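Local coordinates for porin (Acinetobacter baumannii AB307-0294, PDB 5DL7), which forms an outer-membrane beta-barrel that binds calcium ions and probably serves as a porin for small molecules, perhaps vanillate, at residues E121-D126 with R150-E155; N264-G269 with S301-D306; Q361-D366 with N395-N400. One frame throughout, in Å; residues are numbered along the deposited sequence.

All three contacts belong to one antiparallel barrel, and along the chain they follow in series, neither nesting nor crossing. Contact 1 comes first and closes the excursion from strand 120-124 out through residues 126-147 and back along strand 149-153. Contact 2 joins strand 263-275 to the loop that follows strand 278-288, folding it against the side away from the detergent-bound Arg265, probably the inner wall. Contact 3 lies at the end of the pairing of strands 363-375 and 384-395, where the loop leading to strand 406-418 begins. Contacts 2 and 3 have centres about 19 Å apart, whereas contacts 1 and 3, whose centres are about 43 Å apart, lie on opposite sides of the chain's centre.

Contact 1 (E121-D126 with R150-E155); sequences ELFVGD and RFVSNE. With C8E ((hydroxyethyloxy)tri(ethyloxy)octane), chain J.
Glu121, Leu122 and Phe123 run antiparallel to Val152, Phe151 and Arg150, the axes of strands 121-124 and 150-153 approaching to 4.8 Å at 165°. Four backbone hydrogen bonds hold the ladder. Glu121 N reaches Val152 O at 2.7 Å, with Val152 N returning the bond to Glu121 O, and Phe123 and Arg150 exchange a second reciprocal pair. Between them Leu122 and Phe151 form a non-hydrogen-bonded pair, where CA-H...O contacts bring Phe151 CA to 3.4 Å from Glu121 O and, similarly, Leu122 CA near Arg150 O.

Side-chain packing is richest where Phe123 and Arg150 lie side by side, pointing the same way. Arg150 CG stands anti to its backbone N (chi1 -180°), and the extended chain carries CD to 3.8 Å from Phe123 CD1. Beyond it, Arg150 NH1 lies over one face of the ring, 4.0 Å from Phe123 CE1. Val152 CG2 covers one face of the guanidinium, offset toward its rim, and touches Phe123 CE1. On the other face of the sheet Leu122 CD1 meets Phe151 CB loosely, at 4.5 Å.

The polar ends are held by neighbours: Arg150 NH2 forms a salt bridge with Glu162 of strand 159-170, and Glu121 OE1 is hydrogen-bonded to Tyr61. Past the ladder, a detergent molecule rests against the corner of the chain, its O18 3.5 Å from Gly125 CA. Leu122 and Phe151 on the surface, probably facing lipid, and Glu121, Phe123, Arg150 and Val152 on the reverse make this pair of strands typical of the antiparallel wall of a porin beta-barrel.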
loop_
_atom_site.group_PDB
_atom_site.type_symbol
_atom_site.label_atom_id
_atom_site.label_comp_id
_atom_site.label_asym_id
_atom_site.label_seq_id
_atom_site.Cartn_x
_atom_site.Cartn_y
_atom_site.Cartn_z
ATOM N N GLU A 121 -10.856 -16.526 -15.134
ATOM C CA GLU A 121 -9.875 -17.287 -14.334
ATOM C C GLU A 121 -10.294 -17.330 -12.867
ATOM O O GLU A 121 -10.890 -16.372 -12.368
ATOM C CB GLU A 121 -8.562 -16.599 -14.406
ATOM C CG GLU A 121 -7.903 -16.605 -15.735
ATOM C CD GLU A 121 -6.736 -15.648 -15.832
ATOM O OE1 GLU A 121 -5.588 -16.118 -15.585
ATOM O OE2 GLU A 121 -7.056 -14.431 -15.900
ATOM N N LEU A 122 -10.126 -18.507 -12.249
ATOM C CA LEU A 122 -10.490 -18.728 -10.874
ATOM C C LEU A 122 -9.118 -19.089 -10.162
ATOM O O LEU A 122 -8.377 -19.906 -10.658
ATOM C CB LEU A 122 -11.460 -19.869 -10.815
ATOM C CG LEU A 122 -11.909 -20.284 -9.373
ATOM C CD1 LEU A 122 -12.612 -19.153 -8.763
ATOM C CD2 LEU A 122 -12.768 -21.557 -9.369
ATOM N N PHE A 123 -8.896 -18.495 -9.013
ATOM C CA PHE A 123 -7.678 -18.670 -8.199
ATOM C C PHE A 123 -8.098 -19.035 -6.782
ATOM O O PHE A 123 -9.042 -18.416 -6.305
ATOM C CB PHE A 123 -6.865 -17.420 -8.082
ATOM C CG PHE A 123 -6.434 -16.807 -9.414
ATOM C CD1 PHE A 123 -7.314 -15.942 -10.116
ATOM C CD2 PHE A 123 -5.133 -16.958 -9.868
ATOM C CE1 PHE A 123 -6.965 -15.366 -11.380
ATOM C CE2 PHE A 123 -4.736 -16.385 -11.147
ATOM C CZ PHE A 123 -5.678 -15.602 -11.865
ATOM N N VAL A 124 -7.507 -20.141 -6.214
ATOM C CA VAL A 124 -7.877 -20.595 -4.915
ATOM C C VAL A 124 -6.568 -20.740 -4.131
ATOM O O VAL A 124 -5.641 -21.437 -4.597
ATOM C CB VAL A 124 -8.605 -21.952 -5.010
ATOM C CG1 VAL A 124 -8.855 -22.417 -3.556
ATOM C CG2 VAL A 124 -9.913 -21.795 -5.780
ATOM N N GLY A 125 -6.512 -20.134 -2.982
ATOM C CA GLY A 125 -5.330 -20.258 -2.103
ATOM C C GLY A 125 -4.858 -18.969 -1.627
ATOM O O GLY A 125 -5.612 -18.121 -1.143
ATOM N N ASP A 126 -3.542 -18.763 -1.733
ATOM C CA ASP A 126 -2.880 -17.597 -1.257
ATOM C C ASP A 126 -2.980 -16.500 -2.373
ATOM O O ASP A 126 -2.833 -16.916 -3.513
ATOM C CB ASP A 126 -1.444 -17.853 -0.938
ATOM C CG ASP A 126 -1.279 -18.869 0.517
ATOM O OD1 ASP A 126 -1.624 -18.390 1.790
ATOM O OD2 ASP A 126 -0.897 -20.099 0.317
ATOM N N ARG A 150 -10.384 -15.971 -5.670
ATOM C CA ARG A 150 -10.409 -14.752 -6.549
ATOM C C ARG A 150 -10.977 -15.254 -7.886
ATOM O O ARG A 150 -10.612 -16.242 -8.417
ATOM C CB ARG A 150 -9.012 -14.189 -6.791
ATOM C CG ARG A 150 -8.889 -12.899 -7.691
ATOM C CD ARG A 150 -7.481 -12.687 -8.163
ATOM N NE ARG A 150 -7.412 -11.395 -8.840
ATOM C CZ ARG A 150 -6.509 -11.103 -9.808
ATOM N NH1 ARG A 150 -5.584 -11.893 -10.081
ATOM N NH2 ARG A 150 -6.589 -9.929 -10.425
ATOM N N PHE A 151 -11.865 -14.448 -8.452
ATOM C CA PHE A 151 -12.381 -14.724 -9.817
ATOM C C PHE A 151 -12.160 -13.421 -10.644
ATOM O O PHE A 151 -12.345 -12.284 -10.171
ATOM C CB PHE A 151 -13.847 -14.983 -9.796
ATOM C CG PHE A 151 -14.430 -15.149 -11.232
ATOM C CD1 PHE A 151 -14.303 -16.292 -11.851
ATOM C CD2 PHE A 151 -15.062 -14.004 -11.857
ATOM C CE1 PHE A 151 -14.766 -16.491 -13.170
ATOM C CE2 PHE A 151 -15.551 -14.170 -13.166
ATOM C CZ PHE A 151 -15.394 -15.402 -13.783
ATOM N N VAL A 152 -11.703 -13.653 -11.890
ATOM C CA VAL A 152 -11.353 -12.516 -12.763
ATOM C C VAL A 152 -11.930 -12.899 -14.130
ATOM O O VAL A 152 -11.795 -14.041 -14.620
ATOM C CB VAL A 152 -9.904 -12.245 -12.990
ATOM C CG1 VAL A 152 -9.689 -11.077 -13.940
ATOM C CG2 VAL A 152 -9.296 -11.816 -11.767
ATOM N N SER A 153 -12.718 -11.955 -14.746
ATOM C CA SER A 153 -13.193 -12.215 -16.164
ATOM C C SER A 153 -12.677 -11.067 -16.991
ATOM O O SER A 153 -12.923 -9.886 -16.719
ATOM C CB SER A 153 -14.670 -12.312 -16.318
ATOM O OG SER A 153 -15.011 -12.555 -17.664
ATOM N N ASN A 154 -12.139 -11.456 -18.147
ATOM C CA ASN A 154 -11.732 -10.464 -19.156
ATOM C C ASN A 154 -12.533 -10.727 -20.403
ATOM O O ASN A 154 -12.137 -10.443 -21.550
ATOM C CB ASN A 154 -10.251 -10.505 -19.394
ATOM C CG ASN A 154 -9.518 -9.714 -18.355
ATOM O OD1 ASN A 154 -8.854 -10.251 -17.488
ATOM N ND2 ASN A 154 -9.748 -8.476 -18.311
ATOM N N GLU A 155 -13.640 -11.449 -20.257
ATOM C CA GLU A 155 -14.479 -11.756 -21.434
ATOM C C GLU A 155 -15.036 -10.526 -22.159
ATOM O O GLU A 155 -15.206 -10.592 -23.412
ATOM C CB GLU A 155 -15.700 -12.567 -21.065
ATOM C CG GLU A 155 -15.493 -14.025 -20.774
ATOM C CD GLU A 155 -15.028 -14.811 -22.018
ATOM O OE1 GLU A 155 -15.804 -15.009 -22.891
ATOM O OE2 GLU A 155 -13.855 -15.117 -22.181
HETATM C C10 C8E J . -12.064 -20.140 1.081
HETATM C C11 C8E J . -10.645 -20.578 1.531
HETATM O O12 C8E J . -10.048 -21.469 0.568
HETATM C C13 C8E J . -8.589 -21.455 0.347
HETATM C C14 C8E J . -7.621 -22.041 1.422
HETATM O O15 C8E J . -6.306 -22.068 0.783
HETATM C C16 C8E J . -5.104 -22.614 1.309
HETATM C C17 C8E J . -3.868 -22.554 0.362
HETATM O O18 C8E J . -4.430 -23.338 -0.690
HETATM C C19 C8E J . -3.644 -23.514 -1.829
HETATM C C20 C8E J . -4.647 -24.272 -2.716
HETATM O O21 C8E J . -3.906 -24.825 -3.773
#

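Contact 2 (N264-G269 with S301-D306); sequences NRHISG and SPVVLD. With C8E ((hydroxyethyloxy)tri(ethyloxy)octane), chain L.
In the barrel of this OprD-family porin, the loop joining strands 278-288 and 318-327 folds back onto strand 263-275, bringing Val303 and Val304 against His266 and Ser268. The one hydrogen bond between the segments runs from Val304 N to Ser268 OG, 3.0 Å long with an angle of 163° at the hydrogen. Chi1 60° sets Ser268 OG between its backbone N and carbonyl carbon, where it receives the Val304 amide. Beside this bond Val304 CG1 presses on Ser268 CB at 3.5 Å, tight for two carbons, and extends to Gly269 N at 3.6 Å. Val303 crosses His266 at about a right angle and lays CG1 over one face of the imidazole, 3.4 Å from His266 ND1. Met285 of strand 278-288 touches His266, Ser268 and Val303.

Arg265, between Asn264 and His266 on the strand, grips a detergent molecule instead: NE donates to O12 at 2.9 Å and NH1 to both O21 and O15, while NH2 is salt-bridged to Asp263. The buried Val304 amide is thus satisfied by a side-chain hydroxyl: between these segments docking rests on one polar bond flanked by valine methyls, without adding a strand, while Arg247 and Arg346 tie the loop at Pro302 O and Asp306.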
loop_
_atom_site.group_PDB
_atom_site.type_symbol
_atom_site.label_atom_id
_atom_site.label_comp_id
_atom_site.label_asym_id
_atom_site.label_seq_id
_atom_site.Cartn_x
_atom_site.Cartn_y
_atom_site.Cartn_z
ATOM N N ASN A 264 -18.710 7.272 6.892
ATOM C CA ASN A 264 -17.665 8.031 6.249
ATOM C C ASN A 264 -17.890 8.091 4.723
ATOM O O ASN A 264 -18.207 7.095 4.118
ATOM C CB ASN A 264 -16.305 7.363 6.529
ATOM C CG ASN A 264 -15.198 8.157 5.914
ATOM O OD1 ASN A 264 -14.683 7.835 4.820
ATOM N ND2 ASN A 264 -14.721 9.186 6.661
ATOM N N ARG A 265 -17.665 9.259 4.220
ATOM C CA ARG A 265 -17.358 9.425 2.769
ATOM C C ARG A 265 -16.033 10.027 2.688
ATOM O O ARG A 265 -15.691 10.934 3.455
ATOM C CB ARG A 265 -18.356 10.377 2.042
ATOM C CG ARG A 265 -19.686 9.753 1.719
ATOM C CD ARG A 265 -20.565 9.399 2.875
ATOM N NE ARG A 265 -20.923 10.562 3.612
ATOM C CZ ARG A 265 -21.411 10.607 4.851
ATOM N NH1 ARG A 265 -21.654 11.783 5.464
ATOM N NH2 ARG A 265 -21.481 9.468 5.503
ATOM N N HIS A 266 -15.205 9.575 1.748
ATOM C CA HIS A 266 -13.873 10.120 1.615
ATOM C C HIS A 266 -13.568 10.404 0.120
ATOM O O HIS A 266 -13.774 9.477 -0.695
ATOM C CB HIS A 266 -12.827 9.137 2.199
ATOM C CG HIS A 266 -11.506 9.817 2.392
ATOM N ND1 HIS A 266 -10.629 9.995 1.367
ATOM C CD2 HIS A 266 -10.963 10.447 3.492
ATOM C CE1 HIS A 266 -9.633 10.751 1.818
ATOM N NE2 HIS A 266 -9.833 11.043 3.089
ATOM N N ILE A 267 -13.163 11.634 -0.163
ATOM C CA ILE A 267 -12.846 11.964 -1.587
ATOM C C ILE A 267 -11.426 12.328 -1.568
ATOM O O ILE A 267 -10.938 13.026 -0.673
ATOM C CB ILE A 267 -13.828 13.090 -2.044
ATOM C CG1 ILE A 267 -13.548 13.415 -3.466
ATOM C CG2 ILE A 267 -13.504 14.308 -1.258
ATOM C CD1 ILE A 267 -13.893 12.252 -4.378
ATOM N N SER A 268 -10.676 11.897 -2.592
ATOM C CA SER A 268 -9.284 12.304 -2.780
ATOM C C SER A 268 -8.964 12.422 -4.248
ATOM O O SER A 268 -9.538 11.693 -5.079
ATOM C CB SER A 268 -8.354 11.389 -2.042
ATOM O OG SER A 268 -8.388 10.017 -2.399
ATOM N N GLY A 269 -8.098 13.376 -4.554
ATOM C CA GLY A 269 -7.720 13.552 -5.999
ATOM C C GLY A 269 -6.306 14.099 -6.042
ATOM O O GLY A 269 -5.874 14.925 -5.215
ATOM N N SER A 301 -3.738 3.378 4.292
ATOM C CA SER A 301 -5.048 3.868 3.727
ATOM C C SER A 301 -5.071 3.857 2.233
ATOM O O SER A 301 -4.030 4.100 1.548
ATOM C CB SER A 301 -5.212 5.356 4.213
ATOM O OG SER A 301 -6.407 5.875 3.608
ATOM N N PRO A 302 -6.161 3.498 1.638
ATOM C CA PRO A 302 -6.321 3.382 0.196
ATOM C C PRO A 302 -6.547 4.640 -0.616
ATOM O O PRO A 302 -6.733 4.579 -1.811
ATOM C CB PRO A 302 -7.479 2.394 0.034
ATOM C CG PRO A 302 -8.362 2.839 1.132
ATOM C CD PRO A 302 -7.382 3.000 2.326
ATOM N N VAL A 303 -6.447 5.776 0.050
ATOM C CA VAL A 303 -6.698 7.080 -0.585
ATOM C C VAL A 303 -5.528 7.501 -1.439
ATOM O O VAL A 303 -4.476 6.915 -1.455
ATOM C CB VAL A 303 -6.991 8.102 0.558
ATOM C CG1 VAL A 303 -8.170 7.720 1.444
ATOM C CG2 VAL A 303 -5.763 8.391 1.362
ATOM N N VAL A 304 -5.760 8.558 -2.222
ATOM C CA VAL A 304 -4.788 8.851 -3.241
ATOM C C VAL A 304 -3.451 9.256 -2.746
ATOM O O VAL A 304 -2.446 9.034 -3.380
ATOM C CB VAL A 304 -5.365 9.855 -4.291
ATOM C CG1 VAL A 304 -5.355 11.195 -3.818
ATOM C CG2 VAL A 304 -4.378 9.999 -5.478
ATOM N N LEU A 305 -3.453 10.017 -1.696
ATOM C CA LEU A 305 -2.150 10.550 -1.114
ATOM C C LEU A 305 -1.619 9.474 -0.183
ATOM O O LEU A 305 -2.272 9.125 0.828
ATOM C CB LEU A 305 -2.335 11.947 -0.446
ATOM C CG LEU A 305 -2.995 12.983 -1.276
ATOM C CD1 LEU A 305 -3.026 14.286 -0.499
ATOM C CD2 LEU A 305 -2.154 13.132 -2.568
ATOM N N ASP A 306 -0.525 8.818 -0.511
ATOM C CA ASP A 306 0.017 7.664 0.265
ATOM C C ASP A 306 1.348 8.065 0.926
ATOM O O ASP A 306 2.444 7.729 0.559
ATOM C CB ASP A 306 0.310 6.501 -0.662
ATOM C CG ASP A 306 1.286 6.859 -1.819
ATOM O OD1 ASP A 306 1.448 8.152 -2.355
ATOM O OD2 ASP A 306 1.932 5.829 -2.348
HETATM C C11 C8E L . -22.939 13.025 1.672
HETATM O O12 C8E L . -21.521 12.973 2.169
HETATM C C13 C8E L . -20.868 14.206 1.987
HETATM C C14 C8E L . -21.450 15.196 2.998
HETATM O O15 C8E L . -21.583 14.638 4.368
HETATM C C16 C8E L . -21.789 15.752 5.214
HETATM C C17 C8E L . -21.769 15.252 6.634
HETATM O O18 C8E L . -22.895 14.382 6.776
HETATM C C19 C8E L . -23.000 13.917 8.146
HETATM C C20 C8E L . -23.850 12.676 8.230
HETATM O O21 C8E L . -23.146 11.434 7.866
#

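Contact 3 (Q361-D366 with N395-N400); sequences QRFKED and NDMPTN
Lys364 and Asp396 clasp each other where the antiparallel pairing of strands 363-375 and 384-395 gives out at one end of the beta-barrel, Glu365 and Asn395 forming a non-hydrogen-bonded pair there. Lys364 N donates to Asp396 OD1 at 2.9 Å, meeting the carboxylate on its syn side and 26° out of its plane, and Asp396 N returns a longer bond, 3.2 Å, to Lys364 O. Chi1 65° puts Asp396 CG between its backbone N and carbonyl carbon, from where OD1 meets Lys364 N. The extended lysine chain crosses the aspartate at about a right angle, with CG 3.6 Å from Asp396 OD2; NZ stays too far for a salt bridge.

Phe363 turns its ring edge to Asp396, CD1 lying 3.4 Å from the backbone O, with the ring and carboxylate planes nearly perpendicular. Pro398 CD makes an off-centre CH-pi contact with the same ring. The methyl Met397 CE packs against Glu365 OE1 at 3.7 Å, an oxygen whose hydrogen bonds go to Tyr393 and Ser310.

Farther out, Tyr358 packs edge-to-face with Phe363 and touches Pro398, and Asn395 ND2 is fixed by Tyr393 OH and Phe403 O. The loop opens with an Asx turn, Met397 N donating to Asn395 OD1 from above the amide plane. A water bridges Arg362 and the aspartate, donating to Arg362 O at 2.8 Å and to Asp396 OD2 at 2.6 Å.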
loop_
_atom_site.group_PDB
_atom_site.type_symbol
_atom_site.label_atom_id
_atom_site.label_comp_id
_atom_site.label_asym_id
_atom_site.label_seq_id
_atom_site.Cartn_x
_atom_site.Cartn_y
_atom_site.Cartn_z
ATOM N N GLN A 361 -12.117 20.860 20.073
ATOM C CA GLN A 361 -10.708 20.892 19.683
ATOM C C GLN A 361 -10.467 20.138 18.359
ATOM O O GLN A 361 -10.949 19.002 18.224
ATOM C CB GLN A 361 -9.834 20.419 20.821
ATOM C CG GLN A 361 -8.369 20.429 20.527
ATOM C CD GLN A 361 -7.538 20.085 21.772
ATOM O OE1 GLN A 361 -7.940 19.342 22.690
ATOM N NE2 GLN A 361 -6.365 20.544 21.742
ATOM N N ARG A 362 -9.636 20.743 17.508
ATOM C CA ARG A 362 -9.213 20.085 16.287
ATOM C C ARG A 362 -7.738 20.004 16.155
ATOM O O ARG A 362 -6.966 20.831 16.723
ATOM C CB ARG A 362 -9.871 20.674 15.055
ATOM C CG ARG A 362 -11.398 20.656 15.071
ATOM C CD ARG A 362 -11.981 19.225 14.799
ATOM N NE ARG A 362 -13.411 19.299 14.851
ATOM C CZ ARG A 362 -14.162 19.062 15.889
ATOM N NH1 ARG A 362 -13.640 18.797 17.064
ATOM N NH2 ARG A 362 -15.478 19.201 15.828
ATOM N N PHE A 363 -7.232 19.049 15.401
ATOM C CA PHE A 363 -5.841 18.752 15.268
ATOM C C PHE A 363 -5.372 18.966 13.784
ATOM O O PHE A 363 -6.157 19.206 12.877
ATOM C CB PHE A 363 -5.537 17.320 15.793
ATOM C CG PHE A 363 -5.939 17.109 17.229
ATOM C CD1 PHE A 363 -5.085 17.557 18.205
ATOM C CD2 PHE A 363 -7.252 16.756 17.567
ATOM C CE1 PHE A 363 -5.319 17.501 19.558
ATOM C CE2 PHE A 363 -7.544 16.641 18.952
ATOM C CZ PHE A 363 -6.612 17.032 19.882
ATOM N N LYS A 364 -4.037 18.910 13.670
ATOM C CA LYS A 364 -3.388 19.186 12.398
ATOM C C LYS A 364 -2.158 18.343 12.275
ATOM O O LYS A 364 -1.500 17.903 13.288
ATOM C CB LYS A 364 -3.189 20.731 12.156
ATOM C CG LYS A 364 -2.280 21.348 13.095
ATOM C CD LYS A 364 -2.340 22.864 12.976
ATOM C CE LYS A 364 -1.356 23.311 14.081
ATOM N NZ LYS A 364 -1.258 24.725 14.113
ATOM N N GLU A 365 -1.728 18.105 11.012
ATOM C CA GLU A 365 -0.467 17.348 10.740
ATOM C C GLU A 365 0.123 17.752 9.411
ATOM O O GLU A 365 -0.640 18.228 8.537
ATOM C CB GLU A 365 -0.680 15.814 10.793
ATOM C CG GLU A 365 -1.680 15.398 9.745
ATOM C CD GLU A 365 -2.099 13.909 9.819
ATOM O OE1 GLU A 365 -1.285 13.088 10.277
ATOM O OE2 GLU A 365 -3.129 13.462 9.166
ATOM N N ASP A 366 1.408 17.596 9.252
ATOM C CA ASP A 366 2.030 17.915 7.945
ATOM C C ASP A 366 3.236 17.058 7.705
ATOM O O ASP A 366 3.863 16.547 8.643
ATOM C CB ASP A 366 2.226 19.376 7.669
ATOM C CG ASP A 366 3.345 20.073 8.434
ATOM O OD1 ASP A 366 3.932 19.500 9.374
ATOM O OD2 ASP A 366 3.671 21.274 8.092
ATOM N N ASN A 395 2.868 16.542 14.016
ATOM C CA ASN A 395 1.454 16.731 14.327
ATOM C C ASN A 395 1.305 17.305 15.717
ATOM O O ASN A 395 2.339 17.364 16.460
ATOM C CB ASN A 395 0.594 15.425 14.152
ATOM C CG ASN A 395 0.823 14.380 15.207
ATOM O OD1 ASN A 395 1.012 14.689 16.412
ATOM N ND2 ASN A 395 0.851 13.143 14.796
ATOM N N ASP A 396 0.107 17.770 16.090
ATOM C CA ASP A 396 -0.119 18.290 17.412
ATOM C C ASP A 396 -1.117 17.331 18.160
ATOM O O ASP A 396 -1.831 17.732 19.086
ATOM C CB ASP A 396 -0.623 19.726 17.375
ATOM C CG ASP A 396 -2.016 19.921 16.736
ATOM O OD1 ASP A 396 -2.547 18.920 16.137
ATOM O OD2 ASP A 396 -2.542 21.062 16.716
ATOM N N MET A 397 -1.135 16.099 17.774
ATOM C CA MET A 397 -2.061 15.104 18.332
ATOM C C MET A 397 -1.555 14.601 19.668
ATOM O O MET A 397 -0.346 14.611 19.949
ATOM C CB MET A 397 -2.295 13.889 17.358
ATOM C CG MET A 397 -2.930 14.357 16.144
ATOM S SD MET A 397 -3.337 12.767 15.131
ATOM C CE MET A 397 -2.982 13.359 13.579
ATOM N N PRO A 398 -2.404 14.040 20.505
ATOM C CA PRO A 398 -2.030 13.541 21.755
ATOM C C PRO A 398 -1.167 12.270 21.684
ATOM O O PRO A 398 -1.072 11.585 20.663
ATOM C CB PRO A 398 -3.338 13.228 22.468
ATOM C CG PRO A 398 -4.357 13.930 21.609
ATOM C CD PRO A 398 -3.822 14.076 20.293
ATOM N N THR A 399 -0.451 12.068 22.747
ATOM C CA THR A 399 0.535 10.985 22.759
ATOM C C THR A 399 0.014 9.557 22.726
ATOM O O THR A 399 0.773 8.617 22.492
ATOM C CB THR A 399 1.552 11.158 23.985
ATOM O OG1 THR A 399 0.802 11.008 25.132
ATOM C CG2 THR A 399 2.163 12.482 23.864
ATOM N N ASN A 400 -1.310 9.325 22.917
ATOM C CA ASN A 400 -1.880 8.009 22.888
ATOM C C ASN A 400 -2.338 7.682 21.446
ATOM O O ASN A 400 -3.010 6.623 21.253
ATOM C CB ASN A 400 -2.991 7.906 23.854
ATOM C CG ASN A 400 -4.187 8.877 23.548
ATOM O OD1 ASN A 400 -3.965 9.986 23.138
ATOM N ND2 ASN A 400 -5.411 8.453 23.832
HETATM O O HOH W 1 -4.747 21.976 15.565
#